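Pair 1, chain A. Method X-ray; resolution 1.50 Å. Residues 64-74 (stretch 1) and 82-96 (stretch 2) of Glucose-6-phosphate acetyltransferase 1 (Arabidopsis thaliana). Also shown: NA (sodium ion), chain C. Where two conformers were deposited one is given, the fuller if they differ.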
# COMPACT_ATOMS: atom_id res chain seq x y z
N ILE A 64 7.15 12.48 20.67
CA ILE A 64 7.23 12.40 19.22
C ILE A 64 6.44 13.58 18.62
O ILE A 64 5.26 13.81 18.93
CB ILE A 64 6.62 11.06 18.75
CG1 ILE A 64 7.28 9.87 19.48
CG2 ILE A 64 6.70 10.92 17.19
CD1 ILE A 64 8.78 9.81 19.32
N ALA A 65 7.11 14.30 17.76
CA ALA A 65 6.57 15.46 17.08
C ALA A 65 6.02 15.21 15.66
O ALA A 65 5.21 15.93 15.15
CB ALA A 65 7.71 16.54 16.99
N ALA A 66 6.56 14.21 15.00
CA ALA A 66 6.09 13.84 13.65
C ALA A 66 6.41 12.40 13.37
O ALA A 66 7.27 11.79 14.03
CB ALA A 66 6.82 14.76 12.58
N THR A 67 5.67 11.79 12.45
CA THR A 67 5.84 10.39 12.11
C THR A 67 5.34 10.14 10.68
O THR A 67 4.54 10.91 10.13
CB THR A 67 5.11 9.47 13.09
OG1 THR A 67 5.48 8.10 12.80
CG2 THR A 67 3.59 9.61 13.08
N GLY A 68 5.84 9.03 10.11
CA GLY A 68 5.35 8.57 8.81
C GLY A 68 5.94 7.21 8.61
O GLY A 68 7.00 6.86 9.12
N SER A 69 5.25 6.40 7.82
CA SER A 69 5.60 4.99 7.60
C SER A 69 5.78 4.68 6.12
O SER A 69 5.19 5.38 5.27
CB SER A 69 4.48 4.10 8.11
OG SER A 69 4.19 4.38 9.48
N VAL A 70 6.55 3.66 5.81
CA VAL A 70 6.45 3.13 4.41
C VAL A 70 6.49 1.61 4.38
O VAL A 70 7.26 1.00 5.10
CB VAL A 70 7.59 3.80 3.53
CG1 VAL A 70 9.03 3.34 3.96
CG2 VAL A 70 7.31 3.48 2.04
N MET A 71 5.65 1.03 3.55
CA MET A 71 5.58 -0.39 3.36
C MET A 71 5.93 -0.67 1.93
O MET A 71 5.29 -0.07 1.01
CB MET A 71 4.20 -0.92 3.71
CG MET A 71 4.25 -2.41 3.57
SD MET A 71 2.72 -3.14 4.20
CE MET A 71 1.76 -2.80 3.04
N ILE A 72 6.94 -1.55 1.72
CA ILE A 72 7.40 -1.86 0.38
C ILE A 72 6.66 -3.08 -0.11
O ILE A 72 6.58 -4.16 0.55
CB ILE A 72 8.95 -2.03 0.36
CG1 ILE A 72 9.58 -0.67 0.64
CG2 ILE A 72 9.44 -2.39 -1.04
CD1 ILE A 72 11.19 -0.71 0.72
N GLU A 73 6.07 -2.90 -1.30
CA GLU A 73 5.25 -3.94 -1.98
C GLU A 73 6.08 -4.53 -3.12
O GLU A 73 6.46 -3.77 -4.02
CB GLU A 73 4.05 -3.27 -2.58
CG GLU A 73 3.14 -4.35 -3.31
CD GLU A 73 2.21 -3.70 -4.29
OE1 GLU A 73 1.60 -4.38 -5.15
OE2 GLU A 73 2.06 -2.47 -4.34
N LYS A 74 6.30 -5.83 -3.09
CA LYS A 74 6.92 -6.50 -4.25
C LYS A 74 5.88 -6.83 -5.28
O LYS A 74 4.82 -7.35 -4.95
CB LYS A 74 7.58 -7.76 -3.78
CG LYS A 74 8.79 -7.47 -2.83
CD LYS A 74 9.45 -8.75 -2.37
CE LYS A 74 10.56 -8.34 -1.40
NZ LYS A 74 10.00 -8.29 0.01
N LYS A 82 9.56 -3.03 -7.11
CA LYS A 82 9.12 -2.75 -5.73
C LYS A 82 8.62 -1.36 -5.65
O LYS A 82 9.23 -0.42 -6.21
CB LYS A 82 10.29 -2.92 -4.72
CG LYS A 82 10.70 -4.33 -4.56
CD LYS A 82 11.62 -4.41 -3.36
CE LYS A 82 12.88 -3.67 -3.54
NZ LYS A 82 13.98 -4.44 -2.72
N ALA A 83 7.44 -1.18 -5.04
CA ALA A 83 6.86 0.14 -4.84
C ALA A 83 6.75 0.44 -3.37
O ALA A 83 6.18 -0.40 -2.61
CB ALA A 83 5.44 0.21 -5.48
N GLY A 84 7.04 1.67 -2.99
CA GLY A 84 6.89 2.10 -1.58
C GLY A 84 5.54 2.75 -1.40
O GLY A 84 5.15 3.60 -2.19
N HIS A 85 4.81 2.35 -0.37
CA HIS A 85 3.50 2.97 0.00
C HIS A 85 3.71 3.78 1.28
O HIS A 85 3.89 3.17 2.37
CB HIS A 85 2.49 1.85 0.29
CG HIS A 85 2.21 0.97 -0.89
ND1 HIS A 85 1.16 1.25 -1.74
CD2 HIS A 85 2.89 -0.05 -1.45
CE1 HIS A 85 1.15 0.36 -2.74
NE2 HIS A 85 2.19 -0.45 -2.59
N ILE A 86 3.78 5.10 1.19
CA ILE A 86 3.99 5.97 2.38
C ILE A 86 2.57 6.15 2.97
O ILE A 86 1.54 6.39 2.28
CB ILE A 86 4.58 7.29 2.00
CG1 ILE A 86 6.08 7.10 1.74
CG2 ILE A 86 4.35 8.34 3.07
CD1 ILE A 86 6.80 8.30 1.16
N GLU A 87 2.53 5.94 4.28
CA GLU A 87 1.28 5.91 5.10
C GLU A 87 1.45 6.66 6.41
O GLU A 87 2.59 6.83 6.90
CB GLU A 87 0.91 4.46 5.47
CG GLU A 87 0.49 3.67 4.23
CD GLU A 87 -0.91 3.96 3.79
OE1 GLU A 87 -1.81 4.31 4.64
OE2 GLU A 87 -1.22 3.85 2.56
N ASP A 88 0.35 7.08 7.02
CA ASP A 88 0.33 7.47 8.43
C ASP A 88 1.30 8.60 8.74
O ASP A 88 2.03 8.59 9.75
CB ASP A 88 0.53 6.24 9.34
CG ASP A 88 -0.55 5.14 9.17
OD1 ASP A 88 -1.57 5.44 8.46
OD2 ASP A 88 -0.33 4.07 9.70
N VAL A 89 1.33 9.56 7.82
CA VAL A 89 2.14 10.81 7.98
C VAL A 89 1.38 11.85 8.79
O VAL A 89 0.26 12.22 8.47
CB VAL A 89 2.49 11.36 6.61
CG1 VAL A 89 3.30 12.67 6.81
CG2 VAL A 89 3.37 10.35 5.77
N VAL A 90 1.97 12.28 9.92
CA VAL A 90 1.24 13.26 10.78
C VAL A 90 2.29 14.05 11.54
O VAL A 90 3.33 13.53 11.94
CB VAL A 90 0.17 12.57 11.68
CG1 VAL A 90 0.74 11.65 12.52
CG2 VAL A 90 -0.57 13.61 12.55
N VAL A 91 2.06 15.37 11.61
CA VAL A 91 2.88 16.29 12.40
C VAL A 91 2.03 16.85 13.50
O VAL A 91 0.89 17.28 13.24
CB VAL A 91 3.44 17.40 11.50
CG1 VAL A 91 4.37 18.37 12.35
CG2 VAL A 91 4.20 16.80 10.44
N ASP A 92 2.53 16.86 14.73
CA ASP A 92 1.81 17.48 15.87
C ASP A 92 1.44 18.94 15.48
O ASP A 92 2.31 19.66 14.98
CB ASP A 92 2.69 17.41 17.11
CG ASP A 92 1.93 17.74 18.38
OD1 ASP A 92 0.98 18.54 18.41
OD2 ASP A 92 2.38 17.25 19.41
N SER A 93 0.20 19.30 15.74
CA SER A 93 -0.32 20.63 15.39
C SER A 93 0.56 21.73 16.03
O SER A 93 0.77 22.79 15.40
CB SER A 93 -1.80 20.75 15.78
OG SER A 93 -1.96 20.50 17.17
N ARG A 94 1.11 21.46 17.21
CA ARG A 94 2.02 22.43 17.88
C ARG A 94 3.24 22.75 17.01
O ARG A 94 3.88 23.82 17.14
CB ARG A 94 2.62 21.87 19.17
CG ARG A 94 1.77 21.21 20.22
CD ARG A 94 2.51 21.16 21.60
NE ARG A 94 3.21 19.90 21.92
CZ ARG A 94 2.61 18.72 22.18
NH1 ARG A 94 1.27 18.59 22.09
NH2 ARG A 94 3.34 17.64 22.50
N PHE A 95 3.67 21.79 16.20
CA PHE A 95 4.94 21.90 15.52
C PHE A 95 4.74 22.06 14.04
O PHE A 95 5.62 21.72 13.26
CB PHE A 95 5.84 20.66 15.80
CG PHE A 95 6.28 20.50 17.27
CD1 PHE A 95 7.14 21.45 17.88
CD2 PHE A 95 5.90 19.38 18.04
CE1 PHE A 95 7.53 21.31 19.18
CE2 PHE A 95 6.32 19.24 19.35
CZ PHE A 95 7.15 20.22 19.92
N ARG A 96 3.57 22.51 13.60
CA ARG A 96 3.36 22.70 12.16
C ARG A 96 4.14 23.96 11.71
O ARG A 96 4.45 24.79 12.55
CB ARG A 96 1.87 22.61 11.79
CG ARG A 96 1.31 21.18 12.15
CD ARG A 96 0.09 20.70 11.38
NE ARG A 96 -0.33 19.46 12.00
CZ ARG A 96 -1.58 19.05 12.25
NH1 ARG A 96 -2.62 19.84 11.92
NH2 ARG A 96 -1.79 17.84 12.87
NA NA C . 5.77 -7.63 -0.77
O HOH W 1 4.94 16.50 20.09
O HOH W 2 3.30 14.91 20.29
O HOH W 3 3.59 6.59 11.19
O HOH W 4 2.13 2.97 9.96
O HOH W 5 3.83 -7.02 1.41

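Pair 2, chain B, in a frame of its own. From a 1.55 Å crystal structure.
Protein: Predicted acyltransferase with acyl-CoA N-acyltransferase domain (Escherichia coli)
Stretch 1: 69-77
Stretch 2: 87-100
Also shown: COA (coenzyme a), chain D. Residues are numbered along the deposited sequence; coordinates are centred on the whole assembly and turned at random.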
# COMPACT_ATOMS: atom_id res chain seq x y z
N VAL B 69 -14.13 -5.21 -8.18
CA VAL B 69 -12.78 -4.90 -7.68
C VAL B 69 -11.82 -6.02 -8.04
O VAL B 69 -12.00 -7.14 -7.59
CB VAL B 69 -12.79 -4.70 -6.16
CG1 VAL B 69 -11.41 -4.41 -5.64
CG2 VAL B 69 -13.78 -3.57 -5.80
N ILE B 70 -10.78 -5.69 -8.80
CA ILE B 70 -9.79 -6.63 -9.27
C ILE B 70 -8.38 -6.24 -8.79
O ILE B 70 -7.40 -6.95 -9.05
CB ILE B 70 -9.78 -6.69 -10.82
CG1 ILE B 70 -9.39 -5.33 -11.48
CG2 ILE B 70 -11.15 -7.07 -11.35
CD1 ILE B 70 -9.04 -5.35 -12.96
N GLY B 71 -8.28 -5.12 -8.08
CA GLY B 71 -7.02 -4.71 -7.52
C GLY B 71 -7.20 -3.72 -6.41
O GLY B 71 -8.20 -3.00 -6.38
N TYR B 72 -6.23 -3.64 -5.52
CA TYR B 72 -6.35 -2.77 -4.39
C TYR B 72 -5.03 -2.40 -3.80
O TYR B 72 -4.11 -3.24 -3.75
CB TYR B 72 -7.16 -3.47 -3.30
CG TYR B 72 -7.51 -2.58 -2.09
CD1 TYR B 72 -8.35 -1.50 -2.21
CD2 TYR B 72 -7.03 -2.88 -0.84
CE1 TYR B 72 -8.68 -0.73 -1.11
CE2 TYR B 72 -7.40 -2.13 0.26
CZ TYR B 72 -8.20 -1.05 0.13
OH TYR B 72 -8.54 -0.29 1.26
N VAL B 73 -4.94 -1.16 -3.32
CA VAL B 73 -3.78 -0.74 -2.50
C VAL B 73 -4.29 0.22 -1.45
O VAL B 73 -5.23 0.99 -1.70
CB VAL B 73 -2.62 -0.11 -3.30
CG1 VAL B 73 -3.06 1.20 -3.97
CG2 VAL B 73 -1.40 0.07 -2.39
N ALA B 74 -3.74 0.10 -0.23
CA ALA B 74 -4.14 0.95 0.87
C ALA B 74 -2.93 1.54 1.60
O ALA B 74 -1.79 1.05 1.54
CB ALA B 74 -5.00 0.19 1.86
N PHE B 75 -3.22 2.63 2.29
CA PHE B 75 -2.24 3.40 3.02
C PHE B 75 -2.84 3.76 4.36
O PHE B 75 -4.04 4.06 4.43
CB PHE B 75 -1.90 4.68 2.26
CG PHE B 75 -1.36 4.44 0.88
CD1 PHE B 75 0.01 4.27 0.67
CD2 PHE B 75 -2.21 4.39 -0.21
CE1 PHE B 75 0.50 4.07 -0.60
CE2 PHE B 75 -1.70 4.16 -1.49
CZ PHE B 75 -0.35 3.98 -1.66
N SER B 76 -2.01 3.78 5.39
CA SER B 76 -2.45 4.14 6.74
C SER B 76 -1.37 4.99 7.39
O SER B 76 -0.22 4.93 6.93
CB SER B 76 -2.73 2.87 7.54
OG SER B 76 -1.62 2.03 7.54
N PRO B 77 -1.70 5.77 8.42
CA PRO B 77 -0.69 6.68 8.97
C PRO B 77 0.40 5.97 9.74
O PRO B 77 0.14 4.97 10.40
CB PRO B 77 -1.48 7.57 9.92
CG PRO B 77 -2.66 6.75 10.28
CD PRO B 77 -2.96 5.80 9.17
N TRP B 87 3.66 11.00 7.00
CA TRP B 87 4.10 9.76 6.38
C TRP B 87 2.98 8.71 6.47
O TRP B 87 2.16 8.74 7.39
CB TRP B 87 5.34 9.18 7.06
CG TRP B 87 6.61 9.89 6.83
CD1 TRP B 87 6.79 11.22 6.55
CD2 TRP B 87 7.91 9.32 6.95
NE1 TRP B 87 8.13 11.50 6.46
CE2 TRP B 87 8.85 10.35 6.68
CE3 TRP B 87 8.38 8.04 7.19
CZ2 TRP B 87 10.23 10.13 6.68
CZ3 TRP B 87 9.77 7.80 7.16
CH2 TRP B 87 10.67 8.85 6.92
N VAL B 88 3.01 7.77 5.53
CA VAL B 88 2.05 6.65 5.52
C VAL B 88 2.77 5.36 5.23
O VAL B 88 3.88 5.37 4.68
CB VAL B 88 0.93 6.84 4.49
CG1 VAL B 88 0.04 8.01 4.86
CG2 VAL B 88 1.54 6.96 3.09
N GLY B 89 2.15 4.25 5.64
CA GLY B 89 2.61 2.91 5.34
C GLY B 89 1.67 2.29 4.29
O GLY B 89 0.44 2.39 4.40
N MET B 90 2.24 1.69 3.25
CA MET B 90 1.46 1.06 2.19
C MET B 90 1.27 -0.42 2.47
O MET B 90 2.24 -1.14 2.68
CB MET B 90 2.21 1.24 0.86
CG MET B 90 1.47 0.73 -0.34
SD MET B 90 2.30 1.20 -1.87
CE MET B 90 3.63 0.03 -1.90
N ALA B 91 0.02 -0.87 2.51
CA ALA B 91 -0.35 -2.26 2.74
C ALA B 91 -1.84 -2.33 2.90
O ALA B 91 -2.43 -1.45 3.50
CB ALA B 91 0.29 -2.80 4.03
N PRO B 92 -2.47 -3.35 2.32
CA PRO B 92 -1.91 -4.36 1.44
C PRO B 92 -1.91 -3.89 0.00
O PRO B 92 -2.34 -2.76 -0.29
CB PRO B 92 -2.90 -5.52 1.57
CG PRO B 92 -4.19 -4.89 1.86
CD PRO B 92 -3.92 -3.57 2.54
N LEU B 93 -1.37 -4.74 -0.87
CA LEU B 93 -1.32 -4.53 -2.30
C LEU B 93 -1.70 -5.84 -2.93
O LEU B 93 -1.05 -6.87 -2.69
CB LEU B 93 0.09 -4.13 -2.76
CG LEU B 93 0.30 -4.05 -4.27
CD1 LEU B 93 -0.59 -2.97 -4.85
CD2 LEU B 93 1.77 -3.79 -4.61
N ALA B 94 -2.74 -5.84 -3.74
CA ALA B 94 -3.23 -7.06 -4.34
C ALA B 94 -3.83 -6.86 -5.70
O ALA B 94 -4.51 -5.88 -5.95
CB ALA B 94 -4.25 -7.71 -3.43
N VAL B 95 -3.53 -7.82 -6.58
CA VAL B 95 -4.18 -7.87 -7.88
C VAL B 95 -4.76 -9.28 -8.06
O VAL B 95 -4.09 -10.29 -7.76
CB VAL B 95 -3.20 -7.52 -9.00
CG1 VAL B 95 -3.80 -7.79 -10.36
CG2 VAL B 95 -2.73 -6.08 -8.86
N ASP B 96 -6.02 -9.33 -8.51
CA ASP B 96 -6.71 -10.60 -8.74
C ASP B 96 -5.88 -11.46 -9.69
O ASP B 96 -5.38 -10.98 -10.67
CB ASP B 96 -8.09 -10.35 -9.31
CG ASP B 96 -8.94 -11.61 -9.38
OD1 ASP B 96 -8.52 -12.62 -10.00
OD2 ASP B 96 -10.09 -11.60 -8.88
N GLU B 97 -5.75 -12.74 -9.36
CA GLU B 97 -4.94 -13.66 -10.15
C GLU B 97 -5.30 -13.59 -11.65
O GLU B 97 -4.42 -13.73 -12.51
CB GLU B 97 -5.05 -15.09 -9.57
CG GLU B 97 -4.00 -16.05 -10.10
CD GLU B 97 -3.84 -17.31 -9.26
OE1 GLU B 97 -4.33 -17.36 -8.09
OE2 GLU B 97 -3.21 -18.28 -9.77
N LYS B 98 -6.57 -13.33 -11.99
CA LYS B 98 -7.00 -13.20 -13.41
C LYS B 98 -6.41 -12.02 -14.18
O LYS B 98 -6.46 -11.97 -15.44
CB LYS B 98 -8.51 -13.05 -13.51
CG LYS B 98 -9.33 -14.17 -12.87
CD LYS B 98 -10.82 -13.98 -13.10
CE LYS B 98 -11.67 -14.98 -12.31
NZ LYS B 98 -11.40 -16.45 -12.40
N TYR B 99 -5.85 -11.06 -13.44
CA TYR B 99 -5.32 -9.86 -14.04
C TYR B 99 -3.86 -9.65 -13.73
O TYR B 99 -3.33 -8.57 -14.01
CB TYR B 99 -6.14 -8.65 -13.57
CG TYR B 99 -7.54 -8.63 -14.14
CD1 TYR B 99 -8.57 -9.34 -13.55
CD2 TYR B 99 -7.80 -7.93 -15.30
CE1 TYR B 99 -9.84 -9.33 -14.10
CE2 TYR B 99 -9.07 -7.90 -15.85
CZ TYR B 99 -10.08 -8.62 -15.25
OH TYR B 99 -11.33 -8.59 -15.81
N ARG B 100 -3.16 -10.67 -13.25
CA ARG B 100 -1.75 -10.47 -12.95
C ARG B 100 -0.89 -10.39 -14.18
O ARG B 100 -1.22 -10.96 -15.24
CB ARG B 100 -1.22 -11.51 -11.99
CG ARG B 100 -1.74 -11.27 -10.60
CD ARG B 100 -1.32 -12.33 -9.62
NE ARG B 100 -2.13 -12.16 -8.44
CZ ARG B 100 -2.25 -13.06 -7.47
NH1 ARG B 100 -1.57 -14.19 -7.53
NH2 ARG B 100 -3.05 -12.82 -6.45
N1A COA D . 8.28 -10.62 -7.04
C2A COA D . 9.00 -9.70 -7.73
N3A COA D . 8.46 -8.94 -8.70
C4A COA D . 7.14 -9.06 -8.99
C5A COA D . 6.31 -10.03 -8.29
C6A COA D . 6.96 -10.82 -7.26
N6A COA D . 6.22 -11.72 -6.57
N7A COA D . 5.07 -9.94 -8.80
C8A COA D . 5.10 -8.98 -9.75
N9A COA D . 6.32 -8.49 -9.89
C1B COA D . 6.74 -7.42 -10.79
C2B COA D . 6.33 -7.59 -12.25
O2B COA D . 7.17 -8.53 -12.94
C3B COA D . 6.44 -6.18 -12.74
O3B COA D . 7.82 -5.84 -12.95
P3B COA D . 8.28 -4.53 -13.78
O7A COA D . 7.06 -3.64 -13.97
O8A COA D . 9.38 -3.91 -13.02
O9A COA D . 8.77 -5.09 -15.06
C4B COA D . 5.95 -5.37 -11.54
O4B COA D . 6.05 -6.23 -10.39
C5B COA D . 4.52 -4.89 -11.69
O5B COA D . 3.68 -5.98 -12.08
P1A COA D . 2.09 -5.88 -12.22
O1A COA D . 1.64 -6.63 -13.44
O2A COA D . 1.72 -4.45 -11.99
O3A COA D . 1.58 -6.70 -10.92
P2A COA D . 1.02 -8.20 -10.80
O4A COA D . -0.24 -8.38 -11.53
O5A COA D . 2.10 -9.21 -11.13
O6A COA D . 0.68 -8.20 -9.23
CBP COA D . 1.04 -8.70 -6.89
CCP COA D . 1.68 -8.38 -8.22
CDP COA D . 2.11 -8.93 -5.83
CEP COA D . 0.20 -7.49 -6.51
CAP COA D . 0.17 -9.96 -7.08
OAP COA D . 0.97 -11.08 -7.51
C9P COA D . -0.64 -10.35 -5.88
O9P COA D . -1.72 -9.80 -5.60
N8P COA D . -0.16 -11.37 -5.17
C7P COA D . -0.88 -11.93 -4.04
C6P COA D . -0.60 -11.12 -2.79
C5P COA D . 0.85 -11.30 -2.40
O5P COA D . 1.67 -10.44 -2.62
N4P COA D . 1.15 -12.44 -1.79
C3P COA D . 2.46 -12.71 -1.24
C2P COA D . 2.34 -13.19 0.21
S1P COA D . 3.64 -12.47 1.24
O HOH W 6 -1.63 0.66 5.17

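Both pairs are two antiparallel strands whose pairing is interrupted by a beta bulge, and their backbones superpose with an RMSD of 0.5 Å over 14 central residues. The strand directions differ by 154° in pair 1 and 144° in pair 2. In each, the register shifts by one residue at the same place, around Asp88(A) and its match Pro92(B).

The bulge is built in two ways. Asp88(A) takes a left-handed backbone conformation, phi 58° and psi 41°, whereas Pro92(B) follows a cis peptide bond. The hydrogen bonding differs with them: Ala74(B) N reaches Pro92(B) O at 3.2 Å, while its match, Ser69(A) N, bonds Glu87(A) O at 2.8 Å. Side chains at this site differ as well. Ala74(B) CB packs 4.0 Å from Pro92(B) CD; in pair 1, water 4 O lies 2.5 Å from Ser69(A) OG and 2.7 Å from Asp88(A) OD2, to which it donates.

On the face carrying Val70(A) and Ile86(A), the problem is one of volume. In pair 2 Val73(B) lies on this face, with Val73(B) CB 3.8 Å from Leu93(B) CD1 and Val73(B) CG2 3.6 Å from Met90(B) CG. Its match Gly68(A) has no side chain, and an ideal CB there would point sideways, a tight 3.1 Å from Val89(A) CG2. Val70(A) CG2 meets Ile86(A) CG1 at 3.8 Å; at the matched positions Phe75(B) CE1 lies 3.5 Å from Met90(B) CG. Gly84(A) matches Val88(B), which points sideways and brings CG2 to 3.9 Å from Phe75(B) CD1. Further along, Ala66(A) CB touches Val91(A) CG2 at 4.0 Å, where Gly71(B) offers no side chain to Val95(B).

The other face trades bulk differently. Thr67(A) CG2 and Val90(A) CG1 pack at 3.5 Å, whereas Tyr72(B) sits across from the small Ala94(B). His85(A) NE2 donates to Glu73(A) OE2 at 2.7 Å, tying the strands by their side chains; Gly89(B), matching the histidine, leaves only its backbone for the strand pairing, with Ser76(B) N bonding Gly89(B) O at 3.0 Å.

The exit from the second strand follows the same rule in both pairs. Asp92(A) N bonds Ala65(A) O at 2.9 Å, and Asp96(B) N bonds Ile70(B) O at 2.8 Å. An aromatic residue then folds back: Ala65(A) CB lies 3.5 Å from Phe95(A) CD2, while the longer Ile70(B) places CD1 over the Tyr99(B) ring face, 3.7 Å from its centroid. Small or large, the aliphatic residue meets an aromatic partner on much the same backbone.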